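Local coordinates for protein putative sortase (Streptococcus pneumoniae, PDB 2W1K) that probably acts as a class C sortase, a cysteine transpeptidase that joins pilin subunits covalently during assembly of the pneumococcal pilus, at residues A[38-42]-A[158-162]; A[91-97]-A[108-112]; A[121-125]-A[171-175]. All coordinates share one frame. Numbering follows the deposited sequence.

Contact 1: residues A[38-42]-A[158-162]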
# COMPACT_ATOMS: atom_id res chain seq x y z
N GLN A 38 8.07 -7.26 -16.92
CA GLN A 38 7.28 -6.01 -17.21
C GLN A 38 8.11 -4.72 -17.42
O GLN A 38 9.36 -4.75 -17.30
CB GLN A 38 6.23 -5.73 -16.12
CG GLN A 38 4.96 -6.60 -16.21
CD GLN A 38 3.91 -6.20 -15.12
OE1 GLN A 38 3.49 -7.04 -14.30
NE2 GLN A 38 3.54 -4.91 -15.09
N ASN A 39 7.44 -3.60 -17.73
CA ASN A 39 8.16 -2.31 -17.83
C ASN A 39 7.52 -0.98 -17.36
O ASN A 39 7.83 -0.46 -16.26
CB ASN A 39 8.90 -2.13 -19.17
CG ASN A 39 10.42 -2.12 -18.97
OD1 ASN A 39 10.94 -1.29 -18.19
ND2 ASN A 39 11.13 -3.05 -19.63
N ARG A 40 6.63 -0.44 -18.19
CA ARG A 40 5.87 0.75 -17.83
C ARG A 40 4.90 0.51 -16.62
O ARG A 40 4.03 -0.41 -16.58
CB ARG A 40 5.18 1.37 -19.06
CG ARG A 40 6.15 2.18 -19.97
CD ARG A 40 5.42 3.04 -21.01
NE ARG A 40 4.76 4.16 -20.34
CZ ARG A 40 3.44 4.27 -20.13
NH1 ARG A 40 2.98 5.32 -19.47
NH2 ARG A 40 2.59 3.33 -20.58
N ILE A 41 5.15 1.30 -15.60
CA ILE A 41 4.23 1.45 -14.52
C ILE A 41 3.17 2.39 -15.10
O ILE A 41 3.54 3.27 -15.79
CB ILE A 41 5.00 2.04 -13.33
CG1 ILE A 41 5.90 0.94 -12.77
CG2 ILE A 41 4.03 2.68 -12.34
CD1 ILE A 41 7.10 1.39 -12.10
N VAL A 42 1.89 2.22 -14.86
CA VAL A 42 0.90 3.16 -15.43
C VAL A 42 0.57 4.20 -14.35
O VAL A 42 0.54 3.85 -13.17
CB VAL A 42 -0.36 2.38 -15.95
CG1 VAL A 42 -1.55 3.24 -16.11
CG2 VAL A 42 -0.01 1.66 -17.26
N TRP A 158 6.77 8.02 -14.78
CA TRP A 158 6.61 6.68 -14.21
C TRP A 158 7.93 6.05 -13.74
O TRP A 158 7.93 5.32 -12.75
CB TRP A 158 5.83 5.79 -15.18
CG TRP A 158 6.60 5.42 -16.42
CD1 TRP A 158 6.50 5.98 -17.69
CD2 TRP A 158 7.61 4.38 -16.53
NE1 TRP A 158 7.38 5.36 -18.57
CE2 TRP A 158 8.07 4.38 -17.89
CE3 TRP A 158 8.18 3.47 -15.62
CZ2 TRP A 158 9.06 3.49 -18.34
CZ3 TRP A 158 9.17 2.64 -16.05
CH2 TRP A 158 9.60 2.63 -17.41
N GLU A 159 9.05 6.35 -14.40
CA GLU A 159 10.33 5.89 -13.92
C GLU A 159 10.62 6.33 -12.47
O GLU A 159 11.34 5.66 -11.75
CB GLU A 159 11.47 6.31 -14.85
CG GLU A 159 11.29 5.91 -16.32
CD GLU A 159 10.59 6.99 -17.21
OE1 GLU A 159 9.99 8.01 -16.69
OE2 GLU A 159 10.67 6.81 -18.49
N LYS A 160 10.08 7.45 -12.05
CA LYS A 160 10.36 7.92 -10.74
C LYS A 160 9.63 7.16 -9.66
O LYS A 160 9.70 7.52 -8.48
CB LYS A 160 9.92 9.35 -10.61
CG LYS A 160 10.61 10.24 -11.55
CD LYS A 160 11.11 11.50 -10.90
CE LYS A 160 11.58 12.49 -11.98
NZ LYS A 160 11.26 13.95 -11.61
N LEU A 161 8.88 6.15 -10.07
CA LEU A 161 8.20 5.21 -9.13
C LEU A 161 9.06 3.98 -8.85
O LEU A 161 8.73 3.21 -7.95
CB LEU A 161 6.82 4.78 -9.69
CG LEU A 161 5.72 5.88 -9.86
CD1 LEU A 161 4.37 5.35 -10.31
CD2 LEU A 161 5.58 6.70 -8.60
N GLU A 162 10.12 3.76 -9.62
CA GLU A 162 10.90 2.58 -9.44
C GLU A 162 11.90 2.74 -8.32
O GLU A 162 12.22 3.80 -7.97
CB GLU A 162 11.71 2.30 -10.68
CG GLU A 162 10.87 2.34 -11.83
CD GLU A 162 11.53 1.76 -13.02
OE1 GLU A 162 12.45 2.41 -13.60
OE2 GLU A 162 11.11 0.63 -13.36
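In this sortase β-barrel, residues 38-42 belong to the long connection between helix 18-34 and strand 65-69, a region that in class C sortases also carries the lid over the active site. Here the connection lies against a 3-10 turn, residues 158-161, in the loop between strands 141-153 and 168-176. Trp158 and Ile41 bury the greatest area, with Arg40 next. The turn, held by Leu161 N bonded to Trp158 O at 3.0 Å, sets the indole against the backbone of residues 39-41. A broad, flat side chain suits this place because it can meet several residues at once: Asn39 O lies 3.4 Å from Trp158 CZ3, Ile41 CB lies 4.2 Å from Trp158 CE3, and Arg40 stands over the six-membered ring. Nearer the backbone, Ile41 O is 3.5 Å from Trp158 CB. Ile41 points toward the turn, and its branched side chain fills the space beside the ring. Ile41 CG2 also meets Leu161 CD1 at 3.4 Å, while Ile41 CD1 reaches the aliphatic part of Glu162, 3.9 Å from its CG. Val94 and Thr97 also touch Ile41, so this isoleucine is buried on several sides. No hydrogen bond crosses between the segments. Arg40 NE and Trp158 NE1 approach to 3.4 Å, but both are donors; NE1 lies at the edge of the guanidinium, near its plane. The contact is clearest in a CH-π interaction: Arg40 CA stands 4.0 Å from the centroid of the Trp158 six-membered ring, only 1° off the ring normal.

Contact 2: residues A[91-97]-A[108-112]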
# COMPACT_ATOMS: atom_id res chain seq x y z
N LEU A 91 -7.55 1.89 -0.74
CA LEU A 91 -6.22 2.25 -1.31
C LEU A 91 -5.90 1.15 -2.29
O LEU A 91 -6.53 0.10 -2.23
CB LEU A 91 -5.15 2.29 -0.21
CG LEU A 91 -5.56 3.18 0.95
CD1 LEU A 91 -4.54 3.11 2.05
CD2 LEU A 91 -5.81 4.72 0.40
N ALA A 92 -4.96 1.35 -3.20
CA ALA A 92 -4.76 0.30 -4.26
C ALA A 92 -3.30 0.18 -4.59
O ALA A 92 -2.66 1.20 -4.90
CB ALA A 92 -5.52 0.59 -5.51
N HIS A 93 -2.76 -1.05 -4.56
CA HIS A 93 -1.39 -1.25 -4.95
C HIS A 93 -1.26 -0.96 -6.45
O HIS A 93 -2.19 -1.26 -7.24
CB HIS A 93 -0.96 -2.69 -4.63
CG HIS A 93 0.32 -3.07 -5.26
ND1 HIS A 93 0.37 -3.64 -6.52
CD2 HIS A 93 1.62 -2.93 -4.84
CE1 HIS A 93 1.63 -3.81 -6.86
NE2 HIS A 93 2.41 -3.39 -5.87
N VAL A 94 -0.16 -0.31 -6.84
CA VAL A 94 0.16 0.06 -8.25
C VAL A 94 0.87 -1.07 -9.00
O VAL A 94 2.01 -1.43 -8.71
CB VAL A 94 0.95 1.39 -8.27
CG1 VAL A 94 1.35 1.80 -9.74
CG2 VAL A 94 -0.03 2.53 -7.67
N ASP A 95 0.15 -1.68 -9.93
CA ASP A 95 0.70 -2.75 -10.74
C ASP A 95 2.02 -2.31 -11.38
O ASP A 95 2.12 -1.19 -11.94
CB ASP A 95 -0.30 -3.13 -11.81
CG ASP A 95 0.17 -4.35 -12.67
OD1 ASP A 95 0.45 -5.45 -12.14
OD2 ASP A 95 0.32 -4.23 -13.89
N GLY A 96 3.01 -3.21 -11.34
CA GLY A 96 4.25 -3.03 -12.01
C GLY A 96 5.24 -2.57 -10.91
O GLY A 96 6.43 -2.36 -11.16
N THR A 97 4.75 -2.35 -9.70
CA THR A 97 5.68 -2.19 -8.52
C THR A 97 5.51 -3.45 -7.63
O THR A 97 4.43 -4.07 -7.59
CB THR A 97 5.44 -0.92 -7.71
OG1 THR A 97 4.20 -1.04 -6.97
CG2 THR A 97 5.40 0.31 -8.71
N SER A 108 7.45 -0.61 -2.98
CA SER A 108 6.09 -1.06 -3.28
C SER A 108 5.25 0.24 -3.26
O SER A 108 5.44 1.07 -2.33
CB SER A 108 5.57 -2.01 -2.19
OG SER A 108 4.17 -2.31 -2.41
N VAL A 109 4.38 0.46 -4.26
CA VAL A 109 3.67 1.81 -4.41
C VAL A 109 2.19 1.56 -4.22
O VAL A 109 1.64 0.68 -4.88
CB VAL A 109 3.94 2.53 -5.77
CG1 VAL A 109 3.31 3.92 -5.73
CG2 VAL A 109 5.50 2.81 -5.94
N ILE A 110 1.58 2.27 -3.29
CA ILE A 110 0.13 2.14 -2.96
C ILE A 110 -0.47 3.55 -3.32
O ILE A 110 0.03 4.60 -2.85
CB ILE A 110 -0.12 1.90 -1.45
CG1 ILE A 110 0.54 0.58 -0.81
CG2 ILE A 110 -1.63 1.90 -1.07
CD1 ILE A 110 0.41 -0.58 -1.57
N ALA A 111 -1.57 3.56 -4.07
CA ALA A 111 -2.17 4.83 -4.42
C ALA A 111 -3.43 5.13 -3.58
O ALA A 111 -4.09 4.23 -3.04
CB ALA A 111 -2.46 4.88 -5.95
N GLY A 112 -3.76 6.42 -3.42
CA GLY A 112 -5.08 6.72 -2.92
C GLY A 112 -5.52 8.10 -3.30
O GLY A 112 -4.66 9.01 -3.49
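Strands 91-93 and 106-111 run antiparallel in the sortase barrel. Ala92 and Ala111 form a hydrogen-bonded pair, Ala92 N to Ala111 O at 3.0 Å and Ala111 N to Ala92 O at 2.7 Å; His93 and Ile110 form the non-hydrogen-bonded pair beside it, and Val94 N reaches Val109 O at 2.8 Å. A type II turn from Val94 to Thr97 (Thr97 N to Val94 O, 3.1 Å) takes Asp95 and Gly96 off the strand and returns Thr97 to it; Gly96, at positive phi, avoids a CB jammed against the preceding carbonyl. Thr97 replaces the missing backbone partner: its OG1 accepts from Val109 N at 3.1 Å and donates to Val94 O at 2.8 Å. His93 ND1 bonds Tyr54 OH, while NE2 makes weak hydrogen bonds to Thr97 O (2.7 Å) and Pro98 O; Ser108 OG bonds Pro98 O. Gly112 avoids a CB 2.7 Å from Leu91 CD2. Here a buried hydroxyl that both accepts and donates lets pairing give way to a turn without stranding the Val109 amide.

Contact 3: residues A[121-125]-A[171-175]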
# COMPACT_ATOMS: atom_id res chain seq x y z
N PHE A 121 -9.28 9.28 2.64
CA PHE A 121 -8.19 8.56 1.96
C PHE A 121 -6.87 9.30 2.13
O PHE A 121 -6.45 9.61 3.31
CB PHE A 121 -8.49 8.27 0.49
CG PHE A 121 -9.55 7.27 0.27
CD1 PHE A 121 -9.77 6.26 1.20
CD2 PHE A 121 -10.37 7.34 -0.85
CE1 PHE A 121 -10.82 5.22 1.04
CE2 PHE A 121 -11.38 6.31 -1.10
CZ PHE A 121 -11.63 5.25 -0.12
N PHE A 122 -6.19 9.62 1.01
CA PHE A 122 -4.89 10.32 1.20
C PHE A 122 -4.96 11.90 1.25
O PHE A 122 -3.98 12.62 0.93
CB PHE A 122 -3.91 9.77 0.13
CG PHE A 122 -3.36 8.35 0.44
CD1 PHE A 122 -3.51 7.79 1.73
CD2 PHE A 122 -2.63 7.64 -0.53
CE1 PHE A 122 -2.94 6.53 2.03
CE2 PHE A 122 -2.07 6.42 -0.28
CZ PHE A 122 -2.18 5.86 1.00
N ARG A 123 -6.16 12.47 1.55
CA ARG A 123 -6.31 13.96 1.51
C ARG A 123 -5.08 14.64 2.16
O ARG A 123 -4.49 15.66 1.62
CB ARG A 123 -7.57 14.39 2.26
CG ARG A 123 -7.99 15.85 1.93
CD ARG A 123 -9.45 16.04 2.25
NE ARG A 123 -10.29 15.16 1.41
CZ ARG A 123 -11.61 15.03 1.56
NH1 ARG A 123 -12.24 15.74 2.52
NH2 ARG A 123 -12.30 14.23 0.75
N HIS A 124 -4.67 14.07 3.29
CA HIS A 124 -3.67 14.68 4.20
C HIS A 124 -2.23 14.14 4.26
O HIS A 124 -1.48 14.42 5.20
CB HIS A 124 -4.21 14.63 5.64
CG HIS A 124 -5.57 15.26 5.79
ND1 HIS A 124 -5.81 16.61 5.54
CD2 HIS A 124 -6.76 14.72 6.19
CE1 HIS A 124 -7.09 16.86 5.77
NE2 HIS A 124 -7.69 15.74 6.13
N LEU A 125 -1.80 13.42 3.26
CA LEU A 125 -0.42 12.94 3.26
C LEU A 125 0.59 14.04 3.41
O LEU A 125 1.75 13.80 3.78
CB LEU A 125 -0.17 12.26 1.93
CG LEU A 125 -0.68 10.82 1.86
CD1 LEU A 125 -0.15 10.04 0.66
CD2 LEU A 125 -0.42 10.12 3.08
N THR A 171 5.97 3.37 -0.96
CA THR A 171 5.77 4.77 -1.42
C THR A 171 4.27 5.00 -1.57
O THR A 171 3.56 4.16 -2.18
CB THR A 171 6.49 5.09 -2.75
OG1 THR A 171 7.91 4.93 -2.56
CG2 THR A 171 6.13 6.54 -3.32
N LEU A 172 3.76 6.05 -0.90
CA LEU A 172 2.35 6.48 -1.01
C LEU A 172 2.23 7.52 -2.15
O LEU A 172 3.01 8.49 -2.21
CB LEU A 172 1.88 7.08 0.30
CG LEU A 172 1.41 6.08 1.36
CD1 LEU A 172 1.79 4.60 1.34
CD2 LEU A 172 1.16 6.57 2.76
N ILE A 173 1.24 7.35 -3.05
CA ILE A 173 1.09 8.33 -4.12
C ILE A 173 -0.35 8.85 -4.15
O ILE A 173 -1.29 8.08 -4.03
CB ILE A 173 1.42 7.71 -5.54
CG1 ILE A 173 1.34 8.85 -6.60
CG2 ILE A 173 0.48 6.49 -5.83
CD1 ILE A 173 1.95 8.45 -7.99
N THR A 174 -0.48 10.16 -4.36
CA THR A 174 -1.79 10.79 -4.48
C THR A 174 -1.66 11.98 -5.35
O THR A 174 -0.54 12.29 -5.76
CB THR A 174 -2.38 11.19 -3.10
OG1 THR A 174 -3.74 11.54 -3.26
CG2 THR A 174 -1.64 12.38 -2.40
N CYS A 175 -2.80 12.65 -5.66
CA CYS A 175 -2.78 13.79 -6.58
C CYS A 175 -2.43 15.11 -5.87
O CYS A 175 -2.74 15.31 -4.70
CB CYS A 175 -4.09 13.85 -7.40
SG CYS A 175 -4.12 12.50 -8.59
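Residues 121-125 form a loop after strand 106-111 that packs on one side of strand 168-176. Phe122 leads: its backbone is hydrogen-bonded to His113, and its ring extends toward the strand, with CZ 3.6 Å from Leu172 CG, while Ile173 O lies near the ring edge, 3.8 Å from Phe122 CD2. Phe122 CB is 3.8 Å from Thr174 OG1, a hydroxyl already bonded to Gly112 O. A type I turn follows, Leu125 N to Phe122 O at 3.3 Å, which carries Arg123 and His124 away from the strand and brings Leu125 back to it. Leu125 CD1 meets Leu172 CB at 3.6 Å and Thr174 CG2 at 4.1 Å. Strand alternation explains the partners: Leu172 and Thr174 point toward the loop, Ile173 away. No hydrogen bond crosses the segments; the contact is van der Waals and mostly apolar, which suits phenylalanine and leucine. The strand sequence TLITC, ending at Cys175, matches the sortase signature TLXTC, whose cysteine is the nucleophile in this family.

Overall arrangement
Contacts 2 and 3 reach one mixed β-barrel; contact 1 joins two loops beside it. Contact 2 pairs neighbouring strands 91-93 and 106-111 about 6 Å from the centre of the chain, and strand 106-111 borders strand 168-176 of contact 3. Centres of contacts 1 and 2 lie about 11 Å apart, as do those of 2 and 3; those of 1 and 3 are about 18 Å apart. Along the chain, contact 2 is nested within the loop closed by contact 1, contact 3 follows it in series, and contacts 1 and 3 interleave. Ile41 brings the N-terminal connection against the 94-97 turn, and Leu161 brings the 158-162 loop against Ile173 of strand 168-176, which carries Cys175, the probable nucleophile.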